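Local coordinates for protein probable polyketide synthase 1 (Dictyostelium discoideum, PDB 2H84) that carries, as its C-terminal domain, a homodimeric type III polyketide synthase that extends and cyclises polyketides and makes acylpyrones in vitro, at residues V16-P24 with L98-D109. Sequence-based numbering, arbitrary orientation.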
loop_
_atom_site.group_PDB
_atom_site.type_symbol
_atom_site.label_atom_id
_atom_site.label_comp_id
_atom_site.label_asym_id
_atom_site.label_seq_id
_atom_site.Cartn_x
_atom_site.Cartn_y
_atom_site.Cartn_z
ATOM N N VAL A 16 2.450 -21.267 -5.543
ATOM C CA VAL A 16 3.660 -20.508 -5.255
ATOM C C VAL A 16 4.705 -21.228 -6.100
ATOM O O VAL A 16 5.034 -22.381 -5.811
ATOM C CB VAL A 16 4.049 -20.643 -3.779
ATOM C CG1 VAL A 16 5.222 -19.949 -3.501
ATOM C CG2 VAL A 16 3.101 -20.034 -2.946
ATOM N N LEU A 17 5.226 -20.562 -7.128
ATOM C CA LEU A 17 6.195 -21.176 -8.037
ATOM C C LEU A 17 7.686 -20.962 -7.736
ATOM O O LEU A 17 8.551 -21.505 -8.431
ATOM C CB LEU A 17 5.885 -20.716 -9.463
ATOM C CG LEU A 17 4.433 -20.922 -9.901
ATOM C CD1 LEU A 17 4.209 -20.274 -11.248
ATOM C CD2 LEU A 17 4.120 -22.400 -9.959
ATOM N N GLY A 18 7.984 -20.179 -6.707
ATOM C CA GLY A 18 9.372 -19.946 -6.353
ATOM C C GLY A 18 9.504 -18.990 -5.187
ATOM O O GLY A 18 8.665 -18.110 -5.013
ATOM N N ILE A 19 10.551 -19.158 -4.384
ATOM C CA ILE A 19 10.775 -18.289 -3.233
ATOM C C ILE A 19 12.251 -17.954 -3.073
ATOM O O ILE A 19 13.128 -18.756 -3.389
ATOM C CB ILE A 19 10.338 -18.947 -1.930
ATOM C CG1 ILE A 19 8.941 -19.547 -2.082
ATOM C CG2 ILE A 19 10.367 -17.922 -0.811
ATOM C CD1 ILE A 19 8.566 -20.470 -0.939
ATOM N N GLY A 20 12.528 -16.765 -2.565
ATOM C CA GLY A 20 13.904 -16.371 -2.361
ATOM C C GLY A 20 13.962 -15.405 -1.206
ATOM O O GLY A 20 13.054 -14.590 -1.025
ATOM N N ILE A 21 15.017 -15.497 -0.412
ATOM C CA ILE A 21 15.169 -14.600 0.716
ATOM C C ILE A 21 16.450 -13.801 0.576
ATOM O O ILE A 21 17.269 -14.062 -0.298
ATOM C CB ILE A 21 15.221 -15.362 2.045
ATOM C CG1 ILE A 21 16.368 -16.369 2.024
ATOM C CG2 ILE A 21 13.913 -16.081 2.283
ATOM C CD1 ILE A 21 16.754 -16.870 3.392
ATOM N N SER A 22 16.619 -12.829 1.458
ATOM C CA SER A 22 17.801 -11.981 1.454
ATOM C C SER A 22 17.867 -11.239 2.779
ATOM O O SER A 22 16.876 -10.676 3.223
ATOM C CB SER A 22 17.724 -10.986 0.297
ATOM O OG SER A 22 18.793 -10.066 0.360
ATOM N N VAL A 23 19.028 -11.246 3.420
ATOM C CA VAL A 23 19.157 -10.562 4.698
ATOM C C VAL A 23 20.421 -9.727 4.759
ATOM O O VAL A 23 21.396 -10.005 4.066
ATOM C CB VAL A 23 19.163 -11.568 5.886
ATOM C CG1 VAL A 23 17.817 -12.224 6.004
ATOM C CG2 VAL A 23 20.253 -12.614 5.693
ATOM N N PRO A 24 20.421 -8.684 5.592
ATOM C CA PRO A 24 21.592 -7.826 5.723
ATOM C C PRO A 24 22.690 -8.464 6.560
ATOM O O PRO A 24 22.438 -8.943 7.664
ATOM C CB PRO A 24 21.025 -6.575 6.370
ATOM C CG PRO A 24 19.932 -7.099 7.190
ATOM C CD PRO A 24 19.282 -8.142 6.343
ATOM N N LEU A 98 18.345 -5.004 -0.904
ATOM C CA LEU A 98 17.819 -6.188 -0.250
ATOM C C LEU A 98 16.660 -6.793 -1.031
ATOM O O LEU A 98 16.591 -8.004 -1.217
ATOM C CB LEU A 98 17.389 -5.865 1.183
ATOM C CG LEU A 98 18.515 -5.785 2.195
ATOM C CD1 LEU A 98 17.942 -5.734 3.587
ATOM C CD2 LEU A 98 19.385 -7.017 2.073
ATOM N N ALA A 99 15.757 -5.950 -1.509
ATOM C CA ALA A 99 14.613 -6.437 -2.275
ATOM C C ALA A 99 15.028 -6.999 -3.641
ATOM O O ALA A 99 14.444 -7.957 -4.127
ATOM C CB ALA A 99 13.591 -5.316 -2.464
ATOM N N GLN A 100 16.034 -6.381 -4.246
ATOM C CA GLN A 100 16.538 -6.804 -5.534
ATOM C C GLN A 100 17.134 -8.198 -5.368
ATOM O O GLN A 100 16.956 -9.087 -6.191
ATOM C CB GLN A 100 17.603 -5.816 -6.036
ATOM C CG GLN A 100 17.997 -6.060 -7.512
ATOM C CD GLN A 100 19.139 -5.181 -7.972
ATOM O OE1 GLN A 100 19.622 -5.310 -9.107
ATOM N NE2 GLN A 100 19.564 -4.286 -7.096
ATOM N N GLN A 101 17.854 -8.364 -4.271
ATOM C CA GLN A 101 18.515 -9.604 -3.935
ATOM C C GLN A 101 17.491 -10.732 -3.802
ATOM O O GLN A 101 17.619 -11.794 -4.399
ATOM C CB GLN A 101 19.316 -9.419 -2.642
ATOM C CG GLN A 101 20.375 -10.499 -2.518
ATOM C CD GLN A 101 21.323 -10.233 -1.417
ATOM O OE1 GLN A 101 21.421 -10.984 -0.405
ATOM N NE2 GLN A 101 22.061 -9.182 -1.608
ATOM N N ALA A 102 16.454 -10.479 -3.025
ATOM C CA ALA A 102 15.411 -11.468 -2.816
ATOM C C ALA A 102 14.744 -11.803 -4.151
ATOM O O ALA A 102 14.689 -12.969 -4.555
ATOM C CB ALA A 102 14.380 -10.946 -1.804
ATOM N N CYS A 103 14.255 -10.771 -4.836
ATOM C CA CYS A 103 13.588 -10.932 -6.132
ATOM C C CYS A 103 14.430 -11.739 -7.109
ATOM O O CYS A 103 13.935 -12.643 -7.772
ATOM C CB CYS A 103 13.296 -9.573 -6.757
ATOM S SG CYS A 103 11.897 -8.746 -6.070
ATOM N N LEU A 104 15.708 -11.395 -7.193
ATOM C CA LEU A 104 16.623 -12.086 -8.076
ATOM C C LEU A 104 16.584 -13.570 -7.725
ATOM O O LEU A 104 16.296 -14.410 -8.571
ATOM C CB LEU A 104 18.027 -11.506 -7.889
ATOM C CG LEU A 104 18.750 -10.985 -9.129
ATOM C CD1 LEU A 104 17.752 -10.493 -10.167
ATOM C CD2 LEU A 104 19.713 -9.883 -8.720
ATOM N N ARG A 105 16.836 -13.886 -6.462
ATOM C CA ARG A 105 16.832 -15.266 -5.999
ATOM C C ARG A 105 15.507 -15.980 -6.187
ATOM O O ARG A 105 15.478 -17.177 -6.474
ATOM C CB ARG A 105 17.215 -15.314 -4.532
ATOM C CG ARG A 105 18.682 -15.087 -4.302
ATOM C CD ARG A 105 18.925 -14.591 -2.915
ATOM N NE ARG A 105 20.240 -14.997 -2.457
ATOM C CZ ARG A 105 20.956 -14.308 -1.579
ATOM N NH1 ARG A 105 20.479 -13.179 -1.081
ATOM N NH2 ARG A 105 22.135 -14.755 -1.177
ATOM N N ALA A 106 14.412 -15.247 -6.005
ATOM C CA ALA A 106 13.075 -15.812 -6.158
ATOM C C ALA A 106 12.798 -16.054 -7.631
ATOM O O ALA A 106 12.007 -16.919 -7.986
ATOM C CB ALA A 106 12.033 -14.872 -5.581
ATOM N N LEU A 107 13.458 -15.286 -8.487
ATOM C CA LEU A 107 13.272 -15.428 -9.919
ATOM C C LEU A 107 13.969 -16.675 -10.434
ATOM O O LEU A 107 13.411 -17.416 -11.230
ATOM C CB LEU A 107 13.804 -14.195 -10.649
ATOM C CG LEU A 107 12.877 -12.975 -10.663
ATOM C CD1 LEU A 107 13.636 -11.739 -11.160
ATOM C CD2 LEU A 107 11.678 -13.265 -11.545
ATOM N N LYS A 108 15.191 -16.914 -9.985
ATOM C CA LYS A 108 15.900 -18.094 -10.437
ATOM C C LYS A 108 15.227 -19.337 -9.862
ATOM O O LYS A 108 15.092 -20.361 -10.532
ATOM C CB LYS A 108 17.362 -18.018 -10.006
ATOM C CG LYS A 108 17.847 -19.197 -9.206
ATOM C CD LYS A 108 19.319 -19.057 -9.000
ATOM C CE LYS A 108 20.080 -20.286 -9.415
ATOM N NZ LYS A 108 19.952 -21.415 -8.491
ATOM N N ASP A 109 14.786 -19.253 -8.616
ATOM C CA ASP A 109 14.123 -20.403 -8.022
ATOM C C ASP A 109 12.862 -20.740 -8.819
ATOM O O ASP A 109 12.502 -21.913 -8.969
ATOM C CB ASP A 109 13.744 -20.129 -6.567
ATOM C CG ASP A 109 13.485 -21.408 -5.795
ATOM O OD1 ASP A 109 12.506 -21.458 -5.017
ATOM O OD2 ASP A 109 14.268 -22.369 -5.971
#
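D109 accepts the backbone N-H of I19 on OD1 in a nearly straight hydrogen bond (N to OD1 3.1 Å, 178° at the hydrogen), using the lone pair that points away from its other oxygen. With CG anti to the backbone N (chi1 -161°), the carboxylate reaches across to the strand. R345, from helix 335-345, forms a salt bridge with the same OD1 and a hydrogen bond with I19 O. Further along, S22 turns its hydroxyl to the helix, where OG has two weak acceptor options, Q101 OE1 at 2.9 Å and L98 O at 3.4 Å. R105 NH1 also approaches Q101 OE1, at a modelled distance too short to be trusted in detail. A leucine in place of Q101 would probably leave S22 OG with L98 O as its acceptor across the contact and take a polar neighbour from R105 NH1. The backbones come nearest at G20, whose CA lies 3.9 Å from A106 CA; the lack of a side chain on G20 lets the helix come this close. A106 CB packs on G20 N (3.6 Å), and P24 CD meets L98 CD1 (3.9 Å) in an apolar contact, the side chains crossing at about a right angle. Helix segment 98-109 runs roughly antiparallel (149°) to strand segment 16-22 on one face of the central sheet, while I19 and I21 meet helix 335-345 across it: an alpha-beta-alpha portion of the five-layered thiolase fold.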